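Local coordinates for protein PML (Homo sapiens, PDB 6IMQ) that probably organises nuclear bodies, its B1-box zinc finger oligomerising to regulate nuclear body biogenesis and leukemogenesis, at residues 10-15 / 29-34; 24-29 / 42-47. All coordinates share one frame; numbering follows the deposited sequence.

Interaction 1: 10-15 / 29-34; sequences AVCTRC and LLCAKC. With ZN (zinc ion), chain H.
C12, C15, C31 and C34 bring four sulfurs to one zinc ion, C12 and C15 from the loop 10-15, C31 and C34 from the turn and helix start that follow strand 28-30. Zinc lies 2.4 Å from C12 SG and 2.3 Å from C34 SG. The C12 sulfur, anti to its own backbone N (chi1 179°), is turned to where amides from both segments converge: C31 N donates to C12 SG across the contact at 3.3 Å, nearly straight at 166°, and R14 N donates from within the loop, with a weaker bond from C15 N. On the helix side, C31 is the N-cap of helix 32-41, and its SG accepts from C34 N at 3.3 Å. Beside the site, L29 O takes two bonds from T13, one from T13 N at 2.8 Å and one from T13 OG1 at 3.1 Å, the two donors reaching it from opposite faces of the carbonyl plane. Further out, the extended R14 chain runs past C34 and brings NH1 to 3.3 Å from C34 SG, oblique to the guanidinium, while K33 approaches the same group despite its like charge. L30 CD2 reaches toward T13 OG1, and at the far end A10 CB packs on L29 CD1 at 3.8 Å. Two CxxC pairs thus form the Cys4 site of the B-box. The amide bonds to C12 SG and C31 SG would be expected to draw off part of the negative charge that four cysteine sulfurs gather round the metal, and the nearby R14 guanidinium probably adds to this.

Interaction 2: 24-29 / 42-47; sequences FECEQL and LKHEAR. With ZN (zinc ion), chain I.
C26 SG and H44 ND1 meet at the second zinc ion, at 2.2 and 2.1 Å from the metal, and C23 and H38 complete its shell. With ND1 committed to zinc, the H44 imidazole has C26 SG in its plane at the edge, L42 CB over the centre of one face and E25 CB over the opposite face, displaced toward the rim, a CH-pi contact at 3.9 Å from the centroid. F24 N donates to E45 O at 2.9 Å. E45 N is served less well: E25 OE2 lies 2.6 Å from it, but the bond is weak because the N-H is bent to 120°. The bend at chi2 of E25 (118°) carries CD back toward this amide. The F24 ring has E45 O at its edge, and CZ packs 3.7 Å from R47 CG. An alanine in place of F24 would probably open a gap beside the aliphatic part of R47 and leave that chain freer to turn. R47 NH1 bonds to Q4 OE1 of the second subunit, whereas R47 NE is buried without a partner. The turn 24-26 thus lies against the approach to strand 46-48, just after helix 32-41, with W22 of the central strand meeting F24 edge-to-face.

Overall arrangement
The two contacts, centred about 12 Å apart on opposite sides of the chain's centre, belong to the same B-box zinc finger: interaction 1 holds all four ligands of one zinc, interaction 2 two of the four of the other. Their segments alternate along the chain, giving the cross-braced order of the ligands: the CxxC pair of C23 and C26 falls between the two halves of the Cys4 site, and H38 and H44 come last. Strand 28-30 joins them, since L29 ends segment 24-29 and begins segment 29-34, and T13 OG1 lies 3.3 Å from Q28 OE1. L30 touches H38, a ligand of the other zinc. Interaction 2 also faces the second subunit, whereas interaction 1 meets no other chain of the assembly.

Interaction 1: 10-15 / 29-34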
loop_
_atom_site.group_PDB
_atom_site.type_symbol
_atom_site.label_atom_id
_atom_site.label_comp_id
_atom_site.label_asym_id
_atom_site.label_seq_id
_atom_site.Cartn_x
_atom_site.Cartn_y
_atom_site.Cartn_z
ATOM N N ALA B 10 -1.195 0.354 14.910
ATOM C CA ALA B 10 -0.073 -0.379 14.345
ATOM C C ALA B 10 1.181 0.481 14.360
ATOM O O ALA B 10 1.129 1.701 14.178
ATOM C CB ALA B 10 -0.386 -0.819 12.917
ATOM N N VAL B 11 2.320 -0.167 14.574
ATOM C CA VAL B 11 3.575 0.553 14.715
ATOM C C VAL B 11 4.620 -0.007 13.762
ATOM O O VAL B 11 4.567 -1.169 13.347
ATOM C CB VAL B 11 4.091 0.514 16.173
ATOM C CG1 VAL B 11 3.166 1.314 17.084
ATOM C CG2 VAL B 11 4.211 -0.921 16.655
ATOM N N CYS B 12 5.566 0.858 13.404
ATOM C CA CYS B 12 6.689 0.485 12.560
ATOM C C CYS B 12 7.436 -0.706 13.144
ATOM O O CYS B 12 7.636 -0.800 14.357
ATOM C CB CYS B 12 7.612 1.698 12.427
ATOM S SG CYS B 12 9.059 1.438 11.439
ATOM N N THR B 13 7.843 -1.626 12.268
ATOM C CA THR B 13 8.547 -2.810 12.744
ATOM C C THR B 13 9.948 -2.479 13.241
ATOM O O THR B 13 10.521 -3.261 14.008
ATOM C CB THR B 13 8.632 -3.869 11.643
ATOM O OG1 THR B 13 9.340 -3.346 10.513
ATOM C CG2 THR B 13 7.231 -4.302 11.216
ATOM N N ARG B 14 10.494 -1.336 12.829
ATOM C CA ARG B 14 11.857 -0.934 13.139
ATOM C C ARG B 14 11.932 -0.043 14.372
ATOM O O ARG B 14 12.710 -0.317 15.290
ATOM C CB ARG B 14 12.448 -0.209 11.928
ATOM C CG ARG B 14 13.842 0.337 12.128
ATOM C CD ARG B 14 14.544 0.558 10.779
ATOM N NE ARG B 14 15.864 1.148 10.977
ATOM C CZ ARG B 14 16.204 2.383 10.626
ATOM N NH1 ARG B 14 15.334 3.175 10.018
ATOM N NH2 ARG B 14 17.429 2.819 10.872
ATOM N N CYS B 15 11.137 1.026 14.403
ATOM C CA CYS B 15 11.137 1.977 15.503
ATOM C C CYS B 15 9.809 1.871 16.260
ATOM O O CYS B 15 9.119 0.848 16.179
ATOM C CB CYS B 15 11.407 3.381 14.955
ATOM S SG CYS B 15 10.037 4.116 14.021
ATOM N N LEU B 29 5.358 -3.710 8.509
ATOM C CA LEU B 29 4.848 -2.356 8.664
ATOM C C LEU B 29 5.985 -1.372 8.891
ATOM O O LEU B 29 6.934 -1.663 9.630
ATOM C CB LEU B 29 3.883 -2.295 9.845
ATOM C CG LEU B 29 2.565 -3.059 9.716
ATOM C CD1 LEU B 29 1.922 -3.242 11.082
ATOM C CD2 LEU B 29 1.656 -2.312 8.766
ATOM N N LEU B 30 5.876 -0.192 8.274
ATOM C CA LEU B 30 6.915 0.817 8.406
ATOM C C LEU B 30 6.320 2.206 8.578
ATOM O O LEU B 30 5.278 2.536 8.004
ATOM C CB LEU B 30 7.846 0.832 7.189
ATOM C CG LEU B 30 8.641 -0.437 6.914
ATOM C CD1 LEU B 30 9.275 -0.348 5.538
ATOM C CD2 LEU B 30 9.688 -0.640 7.985
ATOM N N CYS B 31 6.994 3.023 9.389
ATOM C CA CYS B 31 6.668 4.438 9.441
ATOM C C CYS B 31 7.202 5.125 8.183
ATOM O O CYS B 31 7.984 4.554 7.418
ATOM C CB CYS B 31 7.240 5.088 10.698
ATOM S SG CYS B 31 9.028 5.338 10.724
ATOM N N ALA B 32 6.780 6.373 7.974
ATOM C CA ALA B 32 7.192 7.102 6.780
ATOM C C ALA B 32 8.714 7.194 6.693
ATOM O O ALA B 32 9.306 6.925 5.642
ATOM C CB ALA B 32 6.562 8.496 6.779
ATOM N N LYS B 33 9.370 7.567 7.795
ATOM C CA LYS B 33 10.821 7.752 7.785
ATOM C C LYS B 33 11.556 6.430 7.565
ATOM O O LYS B 33 12.502 6.373 6.772
ATOM C CB LYS B 33 11.227 8.470 9.082
ATOM C CG LYS B 33 12.066 7.707 10.069
ATOM C CD LYS B 33 13.519 8.077 9.891
ATOM C CE LYS B 33 14.361 6.902 10.222
ATOM N NZ LYS B 33 14.607 6.629 11.644
ATOM N N CYS B 34 11.123 5.350 8.220
ATOM C CA CYS B 34 11.724 4.057 7.906
ATOM C C CYS B 34 11.351 3.610 6.502
ATOM O O CYS B 34 12.148 2.941 5.833
ATOM C CB CYS B 34 11.315 3.019 8.945
ATOM S SG CYS B 34 12.062 3.330 10.580
HETATM ZN ZN ZN H . 10.054 3.574 11.711
#

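Interaction 2: 24-29 / 42-47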
loop_
_atom_site.group_PDB
_atom_site.type_symbol
_atom_site.label_atom_id
_atom_site.label_comp_id
_atom_site.label_asym_id
_atom_site.label_seq_id
_atom_site.Cartn_x
_atom_site.Cartn_y
_atom_site.Cartn_z
ATOM N N PHE B 24 4.793 -5.451 0.703
ATOM C CA PHE B 24 4.266 -6.754 0.323
ATOM C C PHE B 24 5.345 -7.832 0.285
ATOM O O PHE B 24 5.039 -9.010 0.494
ATOM C CB PHE B 24 3.570 -6.650 -1.035
ATOM C CG PHE B 24 2.311 -5.850 -1.004
ATOM C CD1 PHE B 24 1.188 -6.351 -0.377
ATOM C CD2 PHE B 24 2.239 -4.597 -1.594
ATOM C CE1 PHE B 24 0.019 -5.632 -0.334
ATOM C CE2 PHE B 24 1.068 -3.871 -1.558
ATOM C CZ PHE B 24 -0.047 -4.391 -0.923
ATOM N N GLU B 25 6.601 -7.467 0.027
ATOM C CA GLU B 25 7.631 -8.499 -0.042
ATOM C C GLU B 25 8.347 -8.712 1.289
ATOM O O GLU B 25 8.702 -9.849 1.618
ATOM C CB GLU B 25 8.639 -8.163 -1.144
ATOM C CG GLU B 25 8.135 -8.523 -2.545
ATOM C CD GLU B 25 8.007 -7.314 -3.457
ATOM O OE1 GLU B 25 8.680 -7.289 -4.508
ATOM O OE2 GLU B 25 7.244 -6.388 -3.115
ATOM N N CYS B 26 8.564 -7.650 2.072
ATOM C CA CYS B 26 9.070 -7.848 3.425
ATOM C C CYS B 26 7.982 -8.383 4.358
ATOM O O CYS B 26 8.296 -9.058 5.343
ATOM C CB CYS B 26 9.622 -6.541 4.007
ATOM S SG CYS B 26 11.050 -5.781 3.214
ATOM N N GLU B 27 6.711 -8.061 4.082
ATOM C CA GLU B 27 5.575 -8.444 4.939
ATOM C C GLU B 27 5.603 -7.671 6.261
ATOM O O GLU B 27 5.242 -8.192 7.319
ATOM C CB GLU B 27 5.552 -9.957 5.182
ATOM C CG GLU B 27 6.189 -10.434 6.501
ATOM C CD GLU B 27 6.785 -11.839 6.412
ATOM O OE1 GLU B 27 7.682 -12.046 5.569
ATOM O OE2 GLU B 27 6.368 -12.732 7.186
ATOM N N GLN B 28 6.017 -6.410 6.199
ATOM C CA GLN B 28 6.263 -5.640 7.405
ATOM C C GLN B 28 5.637 -4.256 7.330
ATOM O O GLN B 28 5.433 -3.693 6.250
ATOM C CB GLN B 28 7.765 -5.477 7.678
ATOM C CG GLN B 28 8.397 -6.607 8.431
ATOM C CD GLN B 28 9.902 -6.471 8.515
ATOM O OE1 GLN B 28 10.461 -5.422 8.202
ATOM N NE2 GLN B 28 10.568 -7.539 8.927
ATOM N N LEU B 29 5.358 -3.710 8.509
ATOM C CA LEU B 29 4.848 -2.356 8.664
ATOM C C LEU B 29 5.985 -1.372 8.891
ATOM O O LEU B 29 6.934 -1.663 9.630
ATOM C CB LEU B 29 3.883 -2.295 9.845
ATOM C CG LEU B 29 2.565 -3.059 9.716
ATOM C CD1 LEU B 29 1.922 -3.242 11.082
ATOM C CD2 LEU B 29 1.656 -2.312 8.766
ATOM N N LEU B 42 15.936 -0.878 -1.103
ATOM C CA LEU B 42 15.259 -2.032 -1.672
ATOM C C LEU B 42 14.299 -1.555 -2.750
ATOM O O LEU B 42 13.906 -0.389 -2.784
ATOM C CB LEU B 42 14.513 -2.831 -0.589
ATOM C CG LEU B 42 15.422 -3.352 0.525
ATOM C CD1 LEU B 42 14.658 -3.677 1.800
ATOM C CD2 LEU B 42 16.189 -4.599 0.055
ATOM N N LYS B 43 13.946 -2.464 -3.648
ATOM C CA LYS B 43 12.919 -2.209 -4.659
ATOM C C LYS B 43 11.818 -3.249 -4.435
ATOM O O LYS B 43 11.815 -4.315 -5.053
ATOM C CB LYS B 43 13.487 -2.245 -6.092
ATOM C CG LYS B 43 14.470 -3.363 -6.405
ATOM C CD LYS B 43 15.895 -2.831 -6.614
ATOM C CE LYS B 43 16.377 -2.968 -8.063
ATOM N NZ LYS B 43 17.112 -4.240 -8.345
ATOM N N HIS B 44 10.893 -2.932 -3.530
ATOM C CA HIS B 44 9.802 -3.820 -3.162
ATOM C C HIS B 44 8.462 -3.160 -3.461
ATOM O O HIS B 44 8.313 -1.942 -3.311
ATOM C CB HIS B 44 9.847 -4.174 -1.668
ATOM C CG HIS B 44 10.938 -5.130 -1.291
ATOM N ND1 HIS B 44 11.151 -5.528 0.013
ATOM C CD2 HIS B 44 11.863 -5.779 -2.036
ATOM C CE1 HIS B 44 12.162 -6.374 0.054
ATOM N NE2 HIS B 44 12.615 -6.545 -1.175
ATOM N N GLU B 45 7.487 -3.966 -3.881
ATOM C CA GLU B 45 6.107 -3.504 -3.907
ATOM C C GLU B 45 5.649 -3.194 -2.489
ATOM O O GLU B 45 5.801 -4.017 -1.581
ATOM C CB GLU B 45 5.196 -4.565 -4.515
ATOM C CG GLU B 45 4.961 -4.462 -5.999
ATOM C CD GLU B 45 3.816 -5.354 -6.440
ATOM O OE1 GLU B 45 3.879 -6.581 -6.198
ATOM O OE2 GLU B 45 2.839 -4.825 -7.009
ATOM N N ALA B 46 5.066 -2.017 -2.302
ATOM C CA ALA B 46 4.587 -1.611 -0.989
ATOM C C ALA B 46 3.469 -0.612 -1.198
ATOM O O ALA B 46 3.304 -0.052 -2.289
ATOM C CB ALA B 46 5.706 -1.011 -0.132
ATOM N N ARG B 47 2.715 -0.370 -0.139
ATOM C CA ARG B 47 1.601 0.542 -0.272
ATOM C C ARG B 47 1.393 1.375 0.980
ATOM O O ARG B 47 1.694 0.928 2.096
ATOM C CB ARG B 47 0.308 -0.223 -0.578
ATOM C CG ARG B 47 -0.258 -0.975 0.603
ATOM C CD ARG B 47 -1.752 -0.925 0.435
ATOM N NE ARG B 47 -2.517 -1.907 1.172
ATOM C CZ ARG B 47 -3.381 -1.585 2.125
ATOM N NH1 ARG B 47 -3.564 -0.314 2.465
ATOM N NH2 ARG B 47 -4.064 -2.534 2.736
HETATM ZN ZN ZN I . 10.293 -4.493 1.623
#